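PDB 6EUD: ATP-dependent RNA helicase HrpB from Escherichia coli, which hydrolyses ATP to ADP and phosphate as a DExH-box NTPase of the DEAH/RHA helicase group, with RNA helicase and single-stranded RNA-binding activity. Local coordinates for residues A[209-212]-A[217-220]; A[229-234]-A[271-276]; A[267-272]-A[287-292]. All coordinates share one frame; numbering follows the deposited sequence.

Overall arrangement
All three contacts lie in the second helicase domain, on one mixed sheet, in whose parallel part strand 217-221 runs between strands 269-274 and 287-302. Contacts 1 and 2 seat two helices, 199-213 and 225-236, on the same face of that sheet; their centres are about 12 Å apart. Contact 3, whose centre is about 5 Å from that of contact 1, joins the two strands that flank 217-221. The backbone ties the contacts together: Leu219 N is 2.7 Å from Leu289 O, and Leu218 O is 2.8 Å from Val272 N. All three lie away from the predicted ATP-binding segment and the DEFH box, which belong to the other helicase domain.

Contact 1 (A[209-212]-A[217-220]); sequences EMLR and SLLL
No flat group lies between Met210, Leu211 and Leu218, the three buried residues that meet here. The guanidinium of Arg212 belongs to the far side of the helix, where the Glu209 carboxylate lies at its edge and in its plane. Arg212 grips this carboxylate side-on: NE reaches Glu209 OE1 at 3.1 Å from above the carboxylate plane, whereas NH2 meets Glu209 OE2 on its syn side at 3.0 Å. The salt bridge spans one turn of the helix; across the contact itself, apolar side chains meet.

There, Leu218 projects from the strand with CG anti to its backbone N (chi1 -173°), which sends CD1 into the angle between two consecutive helix residues. Leu211 lies across it at about a right angle, its CD2 3.7 Å from Leu218 CD1. Met210 meets the same methyl with CB and CG, both 4.1 Å from Leu218 CD1. Thr207, one turn earlier, also touches Leu218, and Leu211 continues onto Val271 of the adjacent strand.

Helix 199-213 is the connection between the parallel strands 186-190 and 217-221, and its last turns lie against the strand it leads into, as in the beta-alpha-beta crossovers of the RecA-like domains of superfamily 2 helicases.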
# COMPACT_ATOMS: atom_id res chain seq x y z
N GLU A 209 -8.39 17.87 35.08
CA GLU A 209 -7.68 19.09 35.39
C GLU A 209 -8.17 20.25 34.51
O GLU A 209 -8.25 21.39 34.97
CB GLU A 209 -6.18 18.89 35.24
CG GLU A 209 -5.33 20.15 35.48
CD GLU A 209 -5.41 20.67 36.92
OE1 GLU A 209 -5.95 19.97 37.81
OE2 GLU A 209 -4.93 21.80 37.17
N MET A 210 -8.49 19.98 33.25
CA MET A 210 -9.08 21.00 32.41
C MET A 210 -10.45 21.48 32.92
O MET A 210 -10.77 22.67 32.90
CB MET A 210 -9.20 20.50 30.98
CG MET A 210 -9.44 21.63 29.99
SD MET A 210 -8.37 21.53 28.61
CE MET A 210 -9.00 22.87 27.69
N LEU A 211 -11.24 20.53 33.41
CA LEU A 211 -12.54 20.81 33.97
C LEU A 211 -12.41 21.67 35.22
O LEU A 211 -13.27 22.48 35.53
CB LEU A 211 -13.27 19.50 34.32
CG LEU A 211 -13.64 18.63 33.11
CD1 LEU A 211 -14.23 17.29 33.56
CD2 LEU A 211 -14.61 19.37 32.23
N ARG A 212 -11.31 21.48 35.93
CA ARG A 212 -11.10 22.19 37.18
C ARG A 212 -10.69 23.64 36.94
O ARG A 212 -11.05 24.52 37.69
CB ARG A 212 -10.05 21.48 38.03
CG ARG A 212 -9.94 22.01 39.47
CD ARG A 212 -8.71 21.45 40.19
NE ARG A 212 -7.47 21.98 39.63
CZ ARG A 212 -6.94 23.16 39.94
NH1 ARG A 212 -7.55 23.95 40.83
NH2 ARG A 212 -5.81 23.56 39.38
N SER A 217 -18.46 23.05 28.67
CA SER A 217 -18.52 21.64 28.32
C SER A 217 -17.34 21.30 27.44
O SER A 217 -16.76 22.17 26.77
CB SER A 217 -19.83 21.28 27.62
OG SER A 217 -20.89 21.26 28.55
N LEU A 218 -17.00 20.01 27.44
CA LEU A 218 -15.73 19.55 26.95
C LEU A 218 -15.92 18.38 26.00
O LEU A 218 -16.67 17.45 26.29
CB LEU A 218 -14.84 19.14 28.14
CG LEU A 218 -13.37 18.76 27.92
CD1 LEU A 218 -12.55 19.00 29.22
CD2 LEU A 218 -13.28 17.31 27.50
N LEU A 219 -15.20 18.44 24.87
CA LEU A 219 -15.21 17.37 23.88
C LEU A 219 -13.85 16.67 23.85
O LEU A 219 -12.80 17.29 23.60
CB LEU A 219 -15.54 17.92 22.48
CG LEU A 219 -15.52 16.93 21.30
CD1 LEU A 219 -16.52 15.74 21.46
CD2 LEU A 219 -15.80 17.68 20.00
N LEU A 220 -13.87 15.38 24.13
CA LEU A 220 -12.67 14.58 24.24
C LEU A 220 -12.56 13.60 23.06
O LEU A 220 -13.42 12.74 22.92
CB LEU A 220 -12.67 13.82 25.57
CG LEU A 220 -11.64 12.73 25.83
CD1 LEU A 220 -10.21 13.26 25.67
CD2 LEU A 220 -11.87 12.14 27.23

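Contact 2 (A[229-234]-A[271-276]); sequences QRVQEQ and VVLATN
Leu273 packs against Val231 and Gln232 in a buried helix-on-sheet contact of the RecA-like second helicase domain. Helix 225-236 connects strand 217-221 to strand 243-248 in a beta-alpha-beta crossover. These two parallel strands are not adjacent: strand 269-274 runs between them, bonded through its backbone to Leu218 and Leu220 on one side and to Leu244 and Cys246 on the other. The connecting helix therefore comes to rest over a strand that joins the sheet later in the chain.

The closest backbone approach is between Gln232 and Leu273, whose CA atoms are 7.6 Å apart, and the Leu273 side chain spans the gap to the helix. Leu273 points toward the helix; chi1 (-52°) sets CG beside the backbone N, anti to the carbonyl carbon, and chi2 of 88° turns CD2 to the helix surface. Val231 also points inward. Its CG1 branch, anti to the backbone N, meets the leucine while the two side chains pass at a slant. Gln232 contributes little more than its root, and its extended chain runs on toward Leu245 and Pro247 of strand 243-248, so this residue bridges two strands. Leu220 of strand 217-221 touches both Val231 and Leu273, and Ile228, one turn back along the helix, also touches Leu273.

On the helix side the backbone itself takes part, and one methyl group receives all three approaches. Leu273 CD2 sits 3.8 Å from Gln232 N and 3.9 Å from Val231 CG1, with Gln232 CB slightly farther from that methyl at 4.1 Å.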
# COMPACT_ATOMS: atom_id res chain seq x y z
N GLN A 229 -14.61 3.78 26.63
CA GLN A 229 -15.14 3.11 27.81
C GLN A 229 -14.18 3.21 28.99
O GLN A 229 -14.58 3.55 30.11
CB GLN A 229 -15.44 1.65 27.51
CG GLN A 229 -16.43 1.45 26.39
CD GLN A 229 -16.70 -0.02 26.14
OE1 GLN A 229 -16.08 -0.89 26.73
NE2 GLN A 229 -17.66 -0.30 25.25
N ARG A 230 -12.90 2.93 28.73
CA ARG A 230 -11.92 2.92 29.81
C ARG A 230 -11.66 4.30 30.40
O ARG A 230 -11.52 4.43 31.63
CB ARG A 230 -10.61 2.28 29.32
CG ARG A 230 -10.71 0.76 29.20
CD ARG A 230 -9.39 0.11 28.83
NE ARG A 230 -9.00 0.44 27.46
CZ ARG A 230 -9.45 -0.19 26.39
NH1 ARG A 230 -10.31 -1.18 26.50
NH2 ARG A 230 -9.02 0.18 25.19
N VAL A 231 -11.58 5.33 29.55
CA VAL A 231 -11.35 6.68 30.05
C VAL A 231 -12.58 7.12 30.82
O VAL A 231 -12.47 7.80 31.85
CB VAL A 231 -11.05 7.68 28.91
CG1 VAL A 231 -11.17 9.11 29.42
CG2 VAL A 231 -9.68 7.42 28.31
N GLN A 232 -13.75 6.71 30.34
CA GLN A 232 -14.99 7.06 31.00
C GLN A 232 -15.00 6.56 32.45
O GLN A 232 -15.35 7.31 33.37
CB GLN A 232 -16.20 6.49 30.24
CG GLN A 232 -17.53 6.88 30.88
CD GLN A 232 -18.72 6.51 30.02
OE1 GLN A 232 -18.57 5.83 29.01
NE2 GLN A 232 -19.90 6.95 30.41
N GLU A 233 -14.60 5.31 32.65
CA GLU A 233 -14.51 4.74 33.99
C GLU A 233 -13.50 5.51 34.85
O GLU A 233 -13.78 5.79 36.02
CB GLU A 233 -14.14 3.26 33.92
CG GLU A 233 -13.89 2.65 35.27
CD GLU A 233 -13.92 1.14 35.23
OE1 GLU A 233 -14.20 0.59 34.15
OE2 GLU A 233 -13.67 0.50 36.28
N GLN A 234 -12.34 5.85 34.28
CA GLN A 234 -11.33 6.57 35.04
C GLN A 234 -11.78 7.99 35.35
O GLN A 234 -11.45 8.54 36.40
CB GLN A 234 -9.99 6.60 34.29
CG GLN A 234 -9.38 5.23 34.14
CD GLN A 234 -9.32 4.49 35.47
OE1 GLN A 234 -8.96 5.06 36.50
NE2 GLN A 234 -9.72 3.22 35.47
N VAL A 271 -19.00 16.13 29.50
CA VAL A 271 -17.83 15.66 28.79
C VAL A 271 -18.28 14.67 27.72
O VAL A 271 -18.83 13.63 28.04
CB VAL A 271 -16.82 14.97 29.72
CG1 VAL A 271 -15.65 14.40 28.90
CG2 VAL A 271 -16.34 15.95 30.79
N VAL A 272 -18.05 15.02 26.47
CA VAL A 272 -18.40 14.13 25.38
C VAL A 272 -17.16 13.38 24.96
O VAL A 272 -16.16 13.98 24.57
CB VAL A 272 -19.02 14.88 24.19
CG1 VAL A 272 -19.34 13.93 23.08
CG2 VAL A 272 -20.28 15.58 24.62
N LEU A 273 -17.21 12.06 25.08
CA LEU A 273 -16.10 11.20 24.70
C LEU A 273 -16.43 10.62 23.32
O LEU A 273 -17.37 9.85 23.17
CB LEU A 273 -15.88 10.10 25.74
CG LEU A 273 -15.73 10.46 27.24
CD1 LEU A 273 -17.09 10.52 27.96
CD2 LEU A 273 -14.77 9.51 27.95
N ALA A 274 -15.66 11.00 22.31
CA ALA A 274 -16.00 10.65 20.94
C ALA A 274 -14.79 10.19 20.16
O ALA A 274 -13.64 10.46 20.55
CB ALA A 274 -16.66 11.85 20.24
N THR A 275 -15.05 9.49 19.06
CA THR A 275 -14.05 9.20 18.04
C THR A 275 -14.02 10.35 17.05
O THR A 275 -14.84 11.27 17.16
CB THR A 275 -14.36 7.91 17.30
OG1 THR A 275 -15.62 8.07 16.64
CG2 THR A 275 -14.45 6.75 18.26
N ASN A 276 -13.15 10.29 16.04
CA ASN A 276 -13.03 11.43 15.11
C ASN A 276 -14.24 11.66 14.20
O ASN A 276 -14.22 12.52 13.33
CB ASN A 276 -11.76 11.32 14.26
CG ASN A 276 -11.67 10.04 13.48
OD1 ASN A 276 -12.60 9.23 13.45
ND2 ASN A 276 -10.52 9.84 12.84

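Contact 3 (A[267-272]-A[287-292])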
# COMPACT_ATOMS: atom_id res chain seq x y z
N GLY A 267 -27.46 23.89 34.84
CA GLY A 267 -26.75 23.66 36.09
C GLY A 267 -25.59 22.69 35.96
O GLY A 267 -24.79 22.53 36.89
N MET A 268 -25.49 22.03 34.81
CA MET A 268 -24.46 21.02 34.63
C MET A 268 -23.62 21.23 33.37
O MET A 268 -23.96 22.03 32.50
CB MET A 268 -25.10 19.64 34.63
CG MET A 268 -25.79 19.28 35.95
SD MET A 268 -26.23 17.55 35.98
CE MET A 268 -27.16 17.43 34.46
N ARG A 269 -22.51 20.52 33.29
CA ARG A 269 -21.62 20.56 32.14
C ARG A 269 -21.41 19.13 31.67
O ARG A 269 -21.53 18.21 32.47
CB ARG A 269 -20.29 21.22 32.51
CG ARG A 269 -19.52 20.49 33.61
CD ARG A 269 -18.48 21.37 34.28
NE ARG A 269 -17.55 21.95 33.33
CZ ARG A 269 -16.34 22.38 33.65
NH1 ARG A 269 -15.92 22.28 34.90
NH2 ARG A 269 -15.54 22.90 32.72
N LYS A 270 -21.09 18.94 30.40
CA LYS A 270 -20.88 17.59 29.89
C LYS A 270 -19.48 17.36 29.33
O LYS A 270 -18.85 18.26 28.78
CB LYS A 270 -21.92 17.26 28.81
CG LYS A 270 -21.76 18.09 27.55
CD LYS A 270 -22.80 17.76 26.48
CE LYS A 270 -22.52 18.61 25.25
NZ LYS A 270 -23.47 18.39 24.15
N VAL A 271 -19.00 16.13 29.50
CA VAL A 271 -17.83 15.66 28.79
C VAL A 271 -18.28 14.67 27.72
O VAL A 271 -18.83 13.63 28.04
CB VAL A 271 -16.82 14.97 29.72
CG1 VAL A 271 -15.65 14.40 28.90
CG2 VAL A 271 -16.34 15.95 30.79
N VAL A 272 -18.05 15.02 26.47
CA VAL A 272 -18.40 14.13 25.38
C VAL A 272 -17.16 13.38 24.96
O VAL A 272 -16.16 13.98 24.57
CB VAL A 272 -19.02 14.88 24.19
CG1 VAL A 272 -19.34 13.93 23.08
CG2 VAL A 272 -20.28 15.58 24.62
N ILE A 287 -20.09 23.20 23.28
CA ILE A 287 -18.68 22.90 23.54
C ILE A 287 -17.82 24.14 23.43
O ILE A 287 -17.93 24.87 22.45
CB ILE A 287 -18.15 21.81 22.57
CG1 ILE A 287 -19.02 20.55 22.66
CG2 ILE A 287 -16.69 21.48 22.87
CD1 ILE A 287 -18.94 19.81 24.03
N ARG A 288 -16.96 24.38 24.43
CA ARG A 288 -15.90 25.41 24.31
C ARG A 288 -14.53 24.88 24.78
O ARG A 288 -13.53 25.58 24.70
CB ARG A 288 -16.28 26.69 25.07
CG ARG A 288 -16.09 26.62 26.56
CD ARG A 288 -16.23 27.99 27.22
NE ARG A 288 -15.12 28.89 26.89
CZ ARG A 288 -14.07 29.13 27.67
NH1 ARG A 288 -13.96 28.53 28.85
NH2 ARG A 288 -13.13 29.97 27.28
N LEU A 289 -14.48 23.64 25.25
CA LEU A 289 -13.23 22.96 25.61
C LEU A 289 -13.06 21.68 24.79
O LEU A 289 -13.97 20.86 24.70
CB LEU A 289 -13.22 22.60 27.10
CG LEU A 289 -13.53 23.74 28.08
CD1 LEU A 289 -13.54 23.23 29.50
CD2 LEU A 289 -12.53 24.87 27.91
N VAL A 290 -11.88 21.50 24.20
CA VAL A 290 -11.54 20.24 23.56
C VAL A 290 -10.30 19.60 24.22
O VAL A 290 -9.32 20.27 24.60
CB VAL A 290 -11.33 20.45 22.04
CG1 VAL A 290 -10.52 19.32 21.42
CG2 VAL A 290 -12.68 20.64 21.32
N VAL A 291 -10.36 18.29 24.40
CA VAL A 291 -9.17 17.55 24.75
C VAL A 291 -8.93 16.53 23.66
O VAL A 291 -9.77 15.69 23.38
CB VAL A 291 -9.26 16.85 26.14
CG1 VAL A 291 -8.00 16.03 26.41
CG2 VAL A 291 -9.48 17.90 27.25
N ASP A 292 -7.77 16.64 23.04
CA ASP A 292 -7.41 15.87 21.87
C ASP A 292 -6.22 14.94 22.18
O ASP A 292 -5.08 15.41 22.42
CB ASP A 292 -7.09 16.81 20.70
CG ASP A 292 -6.49 16.09 19.50
OD1 ASP A 292 -6.85 14.91 19.26
OD2 ASP A 292 -5.65 16.70 18.80
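Side-chain packing of Ile287 on Lys270 and Val272, and of the Leu289 methyl against the edge of the Arg269 guanidinium, links two parallel strands of the RecA-like sheet that are not neighbours. Strand 217-221 runs between them. It holds the axes of the 269-272 and 287-292 strand segments 9.0 Å apart, inclined by 30°, and only side chains make the contact between these segments.

On one sheet face, Ile287 presents CD1 to the aliphatic part of Lys270, crossing it at about a right angle, with CE of Lys270 4.0 Å from CD1 of Ile287. The same methyl is 4.5 Å from Val272 CG2, and Leu219 of the middle strand lies beside both Ile287 and Val272.

Polar bonds fix the ends of the two long chains. Lys270 extends fully beyond CG, delivering NZ to the carbonyl oxygens of Ala260, Leu262 and Glu285. On the other face Arg269, bent at chi3 (-56°), uses its guanidinium to bind Leu211 O, Glu214 O and Gly216 O around the end of helix 199-213. That guanidinium turns an edge to Leu289, whose CD1 lies near its plane, 3.8 Å from Arg269 NH2.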